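Local coordinates for protein endoglucanase (PDB 6VC5) that probably hydrolyses internal beta-1,4-glucosidic linkages of cellulose and related glucans, as a family 8 glycoside hydrolase, at residues Ala101-Gly104 with Lys105-Arg109; Tyr112-Asp115 with Ala116-Ile119; Leu162-Ala165 with Phe166-Gly170. One frame throughout, in Å; residues are numbered along the deposited sequence.

Three local contacts follow one another along the chain, none nested in or crossing another, and all joining residues a few positions apart. Contact 1 ends helix 90-106 and closes the tight turn into the next helix. Contact 2 encloses no loop: it lies within helix 110-126, along successive turns of that helix. Contact 3 finishes helix 159-169 and leads, through a glycine, toward helix 172-187. The three lie on the same side of the chain's centre and touch one another. Helices 90-106 and 110-126 are consecutive and packed together, while helix 159-169, reached after a longer excursion with short strands, meets both of them through contact 3.

Contact 1. Residues Ala101-Gly104 with Lys105-Arg109; sequences AWAG and KRWKR
Gly104 sends its carbonyl oxygen forward to the backbone of Arg109, and this bond closes the end of helix 90-106. Arg109 N lies 2.9 Å from Gly104 O, in the carbonyl plane and on a lone pair. Together with a weak bond from Lys108 N to Lys105 O and the positive phi of Lys108 (62°), it makes a Schellman motif, in which the chain leaves helical geometry at Trp107 and turns directly into the following helix. The last ordinary helical bonds run alongside it, from Lys105 N to Ala101 O (3.1 Å), Arg106 N to Trp102 O and Trp107 N to Ala103 O.

Lys105 turns its aliphatic part back along the helix. With CG beside the backbone N (chi1 -77°) and the rest of the chain extended, CG comes within 3.4 Å of Ala101 O, and CB and CD also lie near that oxygen. The ammonium group then passes beyond the helix to a probable hydrogen bond with Gln164 OE1. Ala103 meets the other flank of the turn: its CB touches Trp107 CZ3 at 3.5 Å and CE3 at nearly the same distance, approaching the indole obliquely. Arg106 CG lies 3.3 Å above one face of the same indole, offset toward the rim.

Gly104 has no side chain, and its CA packs 3.7 Å from Tyr112 CB where the two helices meet. Arg109, the N-cap residue of helix 110-126, pairs through NE with Asp111 and lies over Tyr112 in a cation-pi contact. Around the turn, Ala103 and Trp107 touch helix 49-62, Ala101 and Trp102 reach Gln164 of helix 159-169, and Ala103 and Lys105 rest on helix 110-126.

Contact 2. Residues Tyr112-Asp115 with Ala116-Ile119; sequences YIQD and AMNI
The Gln114 side chain crosses that of Met117 at about a right angle, with OE1 3.3 Å from the methyl CE. The chain leaves CB with CG anti to the backbone N (chi1 -171°) and then bends at chi2, which brings the amide round along the helix to Asn118. There NE2 donates to Asn118 OD1 at 2.8 Å, with an N-H...O angle of 139°. The acceptor lies in the amide plane of Gln114, but the donor stands above the carbonyl plane of Asn118 and is not on a lone pair; the two amide planes are 47° apart.

Asn118 uses its other amide atom as well. A water accepts from ND2 at 3.0 Å and donates to Asp115 OD1 in a short bond of 2.5 Å, linking the two residues. On the neighbouring flank Met117, bent at chi3, also brings CE to 3.9 Å from Ile113 CG2, a dispersion contact. Beneath the side chains the regular helical bonds continue, such as Met117 N to Ile113 O.

Tyr112 and Ile119 face helix 90-106, where both touch Leu100. Polar bonds thus link Gln114, Asn118 and Asp115 and probably restrain their rotations, helped at Asp115 OD2 by a weak bond from Trp56 NE1. Met117 bridges to both kinds of neighbour, and its approach to Gln114 OE1 probably has a weak electrostatic part.

Contact 3. Residues Leu162-Ala165 with Phe166-Gly170; sequences LMQA and FALTG
The C-terminal turns of helix 159-169, probably one of the helices of the (alpha/alpha)6 barrel expected of family 8 glycoside hydrolases, are closed by Ala165 and Thr169. The carbonyl oxygen of Ala165 is gripped twice by Thr169, by the backbone N at 3.1 Å and by the hydroxyl OG1 at 2.8 Å, the two donors reaching it from opposite faces of its plane. A third, weak bond comes from Leu168 N. Gly170 is the first residue to leave the helix, with a positive phi of 66°, and its own N still bonds to Phe166 O.

Gln164 and Leu168 carry the side-chain contact one residue earlier along the helix. Their chains cross at a slant, and Gln164 OE1 comes 3.5 Å from Leu168 CG, with CD2 slightly farther. With chi1 at -179° the Gln164 chain first runs away from its backbone N, then folds about CB-CG, which brings OE1, not the whole amide, alongside Leu168 CG and CD2. The same oxygen has a probable, unusually short bond to Lys105. Leu168 CG also lies 3.4 Å from the backbone Gln164 O, which takes its helical bond from Leu168 N.

On the far flanks, Leu162 and Ala165 pack on Trp174 of helix 172-187, Leu168 touches Met117 and Tyr120 of helix 110-126, and Met163 reaches the loop at Ala233 and Met235. Helix 159-169 is therefore packed against helices 90-106, 110-126 and 172-187, while its last residues lie at the surface.

Thr169 also has a forward partner: OG1, placed between its backbone N and carbonyl carbon (chi1 64°), accepts from Asp171 N, while Thr169 CG2 rests 3.4 Å from Ala165 O.

Contact 1. Residues Ala101-Gly104 with Lys105-Arg109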
loop_
_atom_site.group_PDB
_atom_site.type_symbol
_atom_site.label_atom_id
_atom_site.label_comp_id
_atom_site.label_asym_id
_atom_site.label_seq_id
_atom_site.Cartn_x
_atom_site.Cartn_y
_atom_site.Cartn_z
ATOM N N ALA A 101 15.295 -0.697 1.287
ATOM C CA ALA A 101 16.004 0.576 1.356
ATOM C C ALA A 101 16.216 0.995 2.803
ATOM O O ALA A 101 17.313 1.404 3.189
ATOM C CB ALA A 101 15.230 1.648 0.593
ATOM N N TRP A 102 15.169 0.903 3.628
ATOM C CA TRP A 102 15.316 1.277 5.030
ATOM C C TRP A 102 16.293 0.363 5.757
ATOM O O TRP A 102 17.139 0.834 6.529
ATOM C CB TRP A 102 13.962 1.204 5.714
ATOM C CG TRP A 102 13.067 2.325 5.407
ATOM C CD1 TRP A 102 13.314 3.386 4.583
ATOM C CD2 TRP A 102 11.775 2.546 5.976
ATOM N NE1 TRP A 102 12.232 4.245 4.587
ATOM C CE2 TRP A 102 11.274 3.742 5.429
ATOM C CE3 TRP A 102 10.983 1.830 6.881
ATOM C CZ2 TRP A 102 10.021 4.256 5.775
ATOM C CZ3 TRP A 102 9.731 2.333 7.215
ATOM C CH2 TRP A 102 9.270 3.535 6.663
ATOM N N ALA A 103 16.180 -0.945 5.544
ATOM C CA ALA A 103 17.073 -1.896 6.201
ATOM C C ALA A 103 18.513 -1.690 5.760
ATOM O O ALA A 103 19.441 -1.791 6.572
ATOM C CB ALA A 103 16.616 -3.320 5.882
ATOM N N GLY A 104 18.726 -1.427 4.474
ATOM C CA GLY A 104 20.083 -1.238 3.990
ATOM C C GLY A 104 20.709 0.017 4.554
ATOM O O GLY A 104 21.912 0.047 4.836
ATOM N N LYS A 105 19.900 1.048 4.768
ATOM C CA LYS A 105 20.416 2.281 5.345
ATOM C C LYS A 105 20.703 2.112 6.834
ATOM O O LYS A 105 21.802 2.432 7.305
ATOM C CB LYS A 105 19.425 3.414 5.063
ATOM C CG LYS A 105 19.548 3.900 3.624
ATOM C CD LYS A 105 18.404 4.786 3.159
ATOM C CE LYS A 105 18.744 5.377 1.791
ATOM N NZ LYS A 105 17.698 6.293 1.260
ATOM N N ARG A 106 19.751 1.560 7.585
ATOM C CA ARG A 106 19.908 1.507 9.035
ATOM C C ARG A 106 20.962 0.495 9.477
ATOM O O ARG A 106 21.632 0.708 10.495
ATOM C CB ARG A 106 18.558 1.223 9.689
ATOM C CG ARG A 106 18.422 -0.162 10.248
ATOM C CD ARG A 106 18.193 -0.089 11.734
ATOM N NE ARG A 106 16.792 0.181 11.987
ATOM C CZ ARG A 106 16.295 0.646 13.125
ATOM N NH1 ARG A 106 14.991 0.860 13.217
ATOM N NH2 ARG A 106 17.079 0.887 14.166
ATOM N N TRP A 107 21.140 -0.596 8.733
ATOM C CA TRP A 107 22.102 -1.630 9.097
ATOM C C TRP A 107 23.346 -1.611 8.218
ATOM O O TRP A 107 24.195 -2.502 8.340
ATOM C CB TRP A 107 21.441 -3.015 9.131
ATOM C CG TRP A 107 20.375 -3.127 10.212
ATOM C CD1 TRP A 107 20.508 -2.800 11.535
ATOM C CD2 TRP A 107 19.024 -3.590 10.050
ATOM N NE1 TRP A 107 19.325 -3.035 12.202
ATOM C CE2 TRP A 107 18.402 -3.522 11.313
ATOM C CE3 TRP A 107 18.287 -4.069 8.957
ATOM C CZ2 TRP A 107 17.068 -3.897 11.513
ATOM C CZ3 TRP A 107 16.970 -4.443 9.158
ATOM C CH2 TRP A 107 16.374 -4.357 10.427
ATOM N N LYS A 108 23.481 -0.607 7.346
ATOM C CA LYS A 108 24.692 -0.403 6.540
ATOM C C LYS A 108 24.960 -1.588 5.614
ATOM O O LYS A 108 26.096 -2.042 5.466
ATOM C CB LYS A 108 25.917 -0.088 7.411
ATOM C CG LYS A 108 25.697 1.060 8.396
ATOM C CD LYS A 108 26.871 1.207 9.365
ATOM C CE LYS A 108 26.837 0.129 10.435
ATOM N NZ LYS A 108 25.456 -0.051 10.981
ATOM N N ARG A 109 23.899 -2.088 4.979
ATOM C CA ARG A 109 23.938 -3.305 4.177
ATOM C C ARG A 109 23.751 -2.914 2.715
ATOM O O ARG A 109 22.618 -2.730 2.251
ATOM C CB ARG A 109 22.842 -4.264 4.627
ATOM C CG ARG A 109 23.164 -5.008 5.906
ATOM C CD ARG A 109 24.167 -6.121 5.651
ATOM N NE ARG A 109 23.623 -7.188 4.818
ATOM C CZ ARG A 109 23.082 -8.302 5.297
ATOM N NH1 ARG A 109 23.015 -8.487 6.612
ATOM N NH2 ARG A 109 22.621 -9.231 4.467
#

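Contact 2. Residues Tyr112-Asp115 with Ala116-Ile119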
loop_
_atom_site.group_PDB
_atom_site.type_symbol
_atom_site.label_atom_id
_atom_site.label_comp_id
_atom_site.label_asym_id
_atom_site.label_seq_id
_atom_site.Cartn_x
_atom_site.Cartn_y
_atom_site.Cartn_z
ATOM N N TYR A 112 21.269 -4.918 0.564
ATOM C CA TYR A 112 19.848 -4.603 0.652
ATOM C C TYR A 112 19.504 -3.396 -0.215
ATOM O O TYR A 112 18.431 -3.354 -0.829
ATOM C CB TYR A 112 19.442 -4.355 2.110
ATOM C CG TYR A 112 19.407 -5.574 3.027
ATOM C CD1 TYR A 112 19.320 -6.861 2.518
ATOM C CD2 TYR A 112 19.450 -5.410 4.413
ATOM C CE1 TYR A 112 19.275 -7.970 3.374
ATOM C CE2 TYR A 112 19.405 -6.501 5.270
ATOM C CZ TYR A 112 19.320 -7.775 4.739
ATOM O OH TYR A 112 19.272 -8.862 5.593
ATOM N N ILE A 113 20.414 -2.424 -0.306
ATOM C CA ILE A 113 20.187 -1.282 -1.188
ATOM C C ILE A 113 20.151 -1.737 -2.641
ATOM O O ILE A 113 19.291 -1.307 -3.415
ATOM C CB ILE A 113 21.258 -0.199 -0.951
ATOM C CG1 ILE A 113 21.229 0.254 0.510
ATOM C CG2 ILE A 113 21.052 0.969 -1.904
ATOM C CD1 ILE A 113 19.937 0.908 0.918
ATOM N N GLN A 114 21.082 -2.611 -3.035
ATOM C CA GLN A 114 21.056 -3.129 -4.400
ATOM C C GLN A 114 19.769 -3.898 -4.676
ATOM O O GLN A 114 19.197 -3.791 -5.766
ATOM C CB GLN A 114 22.250 -4.038 -4.670
ATOM C CG GLN A 114 22.345 -4.403 -6.149
ATOM C CD GLN A 114 22.306 -3.171 -7.049
ATOM O OE1 GLN A 114 23.125 -2.258 -6.912
ATOM N NE2 GLN A 114 21.340 -3.133 -7.964
ATOM N N ASP A 115 19.321 -4.702 -3.708
ATOM C CA ASP A 115 18.061 -5.427 -3.871
ATOM C C ASP A 115 16.909 -4.461 -4.129
ATOM O O ASP A 115 16.063 -4.697 -5.009
ATOM C CB ASP A 115 17.757 -6.258 -2.617
ATOM C CG ASP A 115 18.741 -7.400 -2.390
ATOM O OD1 ASP A 115 19.317 -7.908 -3.377
ATOM O OD2 ASP A 115 18.913 -7.810 -1.212
ATOM N N ALA A 116 16.854 -3.369 -3.358
ATOM C CA ALA A 116 15.798 -2.379 -3.537
ATOM C C ALA A 116 15.876 -1.742 -4.918
ATOM O O ALA A 116 14.855 -1.610 -5.609
ATOM C CB ALA A 116 15.889 -1.317 -2.441
ATOM N N MET A 117 17.085 -1.374 -5.348
ATOM C CA MET A 117 17.258 -0.733 -6.650
ATOM C C MET A 117 16.879 -1.666 -7.797
ATOM O O MET A 117 16.308 -1.215 -8.800
ATOM C CB MET A 117 18.688 -0.216 -6.787
ATOM C CG MET A 117 18.958 0.938 -5.843
ATOM S SD MET A 117 20.519 1.813 -6.079
ATOM C CE MET A 117 21.650 0.506 -5.733
ATOM N N ASN A 118 17.152 -2.964 -7.657
ATOM C CA ASN A 118 16.722 -3.920 -8.679
ATOM C C ASN A 118 15.201 -3.961 -8.802
ATOM O O ASN A 118 14.666 -3.968 -9.917
ATOM C CB ASN A 118 17.263 -5.312 -8.370
ATOM C CG ASN A 118 18.758 -5.416 -8.605
ATOM O OD1 ASN A 118 19.346 -4.581 -9.291
ATOM N ND2 ASN A 118 19.379 -6.434 -8.026
ATOM N N ILE A 119 14.489 -3.980 -7.668
ATOM C CA ILE A 119 13.025 -3.965 -7.710
ATOM C C ILE A 119 12.523 -2.670 -8.333
ATOM O O ILE A 119 11.635 -2.677 -9.198
ATOM C CB ILE A 119 12.438 -4.167 -6.302
ATOM C CG1 ILE A 119 12.877 -5.516 -5.726
ATOM C CG2 ILE A 119 10.911 -4.068 -6.336
ATOM C CD1 ILE A 119 12.731 -5.608 -4.208
HETATM O O HOH W 1 18.533 -8.162 -5.693
#

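Contact 3. Residues Leu162-Ala165 with Phe166-Gly170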
loop_
_atom_site.group_PDB
_atom_site.type_symbol
_atom_site.label_atom_id
_atom_site.label_comp_id
_atom_site.label_asym_id
_atom_site.label_seq_id
_atom_site.Cartn_x
_atom_site.Cartn_y
_atom_site.Cartn_z
ATOM N N LEU A 162 7.905 5.570 -3.690
ATOM C CA LEU A 162 8.290 6.293 -4.900
ATOM C C LEU A 162 9.304 7.384 -4.588
ATOM O O LEU A 162 10.241 7.606 -5.363
ATOM C CB LEU A 162 7.047 6.870 -5.592
ATOM C CG LEU A 162 5.972 5.863 -6.007
ATOM C CD1 LEU A 162 4.852 6.583 -6.752
ATOM C CD2 LEU A 162 6.561 4.764 -6.856
ATOM N N MET A 163 9.137 8.078 -3.455
ATOM C CA MET A 163 10.100 9.100 -3.056
ATOM C C MET A 163 11.461 8.475 -2.776
ATOM O O MET A 163 12.506 9.046 -3.116
ATOM C CB MET A 163 9.599 9.810 -1.793
ATOM C CG MET A 163 8.196 10.426 -1.864
ATOM S SD MET A 163 7.926 11.701 -0.606
ATOM C CE MET A 163 7.925 10.803 0.920
ATOM N N GLN A 164 11.467 7.301 -2.137
ATOM C CA GLN A 164 12.724 6.610 -1.885
ATOM C C GLN A 164 13.402 6.211 -3.189
ATOM O O GLN A 164 14.628 6.304 -3.315
ATOM C CB GLN A 164 12.469 5.374 -1.018
ATOM C CG GLN A 164 13.716 4.588 -0.684
ATOM C CD GLN A 164 14.671 5.351 0.210
ATOM O OE1 GLN A 164 15.863 5.465 -0.087
ATOM N NE2 GLN A 164 14.158 5.879 1.308
ATOM N N ALA A 165 12.621 5.746 -4.169
ATOM C CA ALA A 165 13.204 5.362 -5.452
ATOM C C ALA A 165 13.892 6.551 -6.117
ATOM O O ALA A 165 14.982 6.412 -6.687
ATOM C CB ALA A 165 12.114 4.786 -6.356
ATOM N N PHE A 166 13.280 7.732 -6.039
ATOM C CA PHE A 166 13.926 8.923 -6.587
ATOM C C PHE A 166 15.191 9.280 -5.816
ATOM O O PHE A 166 16.202 9.675 -6.418
ATOM C CB PHE A 166 12.968 10.112 -6.589
ATOM C CG PHE A 166 13.591 11.359 -7.144
ATOM C CD1 PHE A 166 13.894 11.434 -8.493
ATOM C CD2 PHE A 166 13.904 12.427 -6.319
ATOM C CE1 PHE A 166 14.492 12.570 -9.026
ATOM C CE2 PHE A 166 14.504 13.569 -6.843
ATOM C CZ PHE A 166 14.794 13.631 -8.197
ATOM N N ALA A 167 15.147 9.178 -4.486
ATOM C CA ALA A 167 16.329 9.468 -3.680
ATOM C C ALA A 167 17.497 8.545 -4.016
ATOM O O ALA A 167 18.657 8.974 -3.975
ATOM C CB ALA A 167 15.973 9.377 -2.196
ATOM N N LEU A 168 17.215 7.286 -4.364
ATOM C CA LEU A 168 18.270 6.319 -4.654
ATOM C C LEU A 168 18.838 6.465 -6.061
ATOM O O LEU A 168 20.037 6.238 -6.261
ATOM C CB LEU A 168 17.734 4.898 -4.464
ATOM C CG LEU A 168 17.451 4.439 -3.039
ATOM C CD1 LEU A 168 16.798 3.064 -3.066
ATOM C CD2 LEU A 168 18.722 4.412 -2.199
ATOM N N THR A 169 18.014 6.844 -7.039
ATOM C CA THR A 169 18.385 6.792 -8.450
ATOM C C THR A 169 18.597 8.154 -9.087
ATOM O O THR A 169 19.358 8.255 -10.051
ATOM C CB THR A 169 17.299 6.071 -9.267
ATOM O OG1 THR A 169 16.080 6.823 -9.211
ATOM C CG2 THR A 169 17.036 4.677 -8.726
ATOM N N GLY A 170 17.930 9.193 -8.593
ATOM C CA GLY A 170 17.918 10.466 -9.285
ATOM C C GLY A 170 17.203 10.464 -10.620
ATOM O O GLY A 170 17.352 11.424 -11.383
#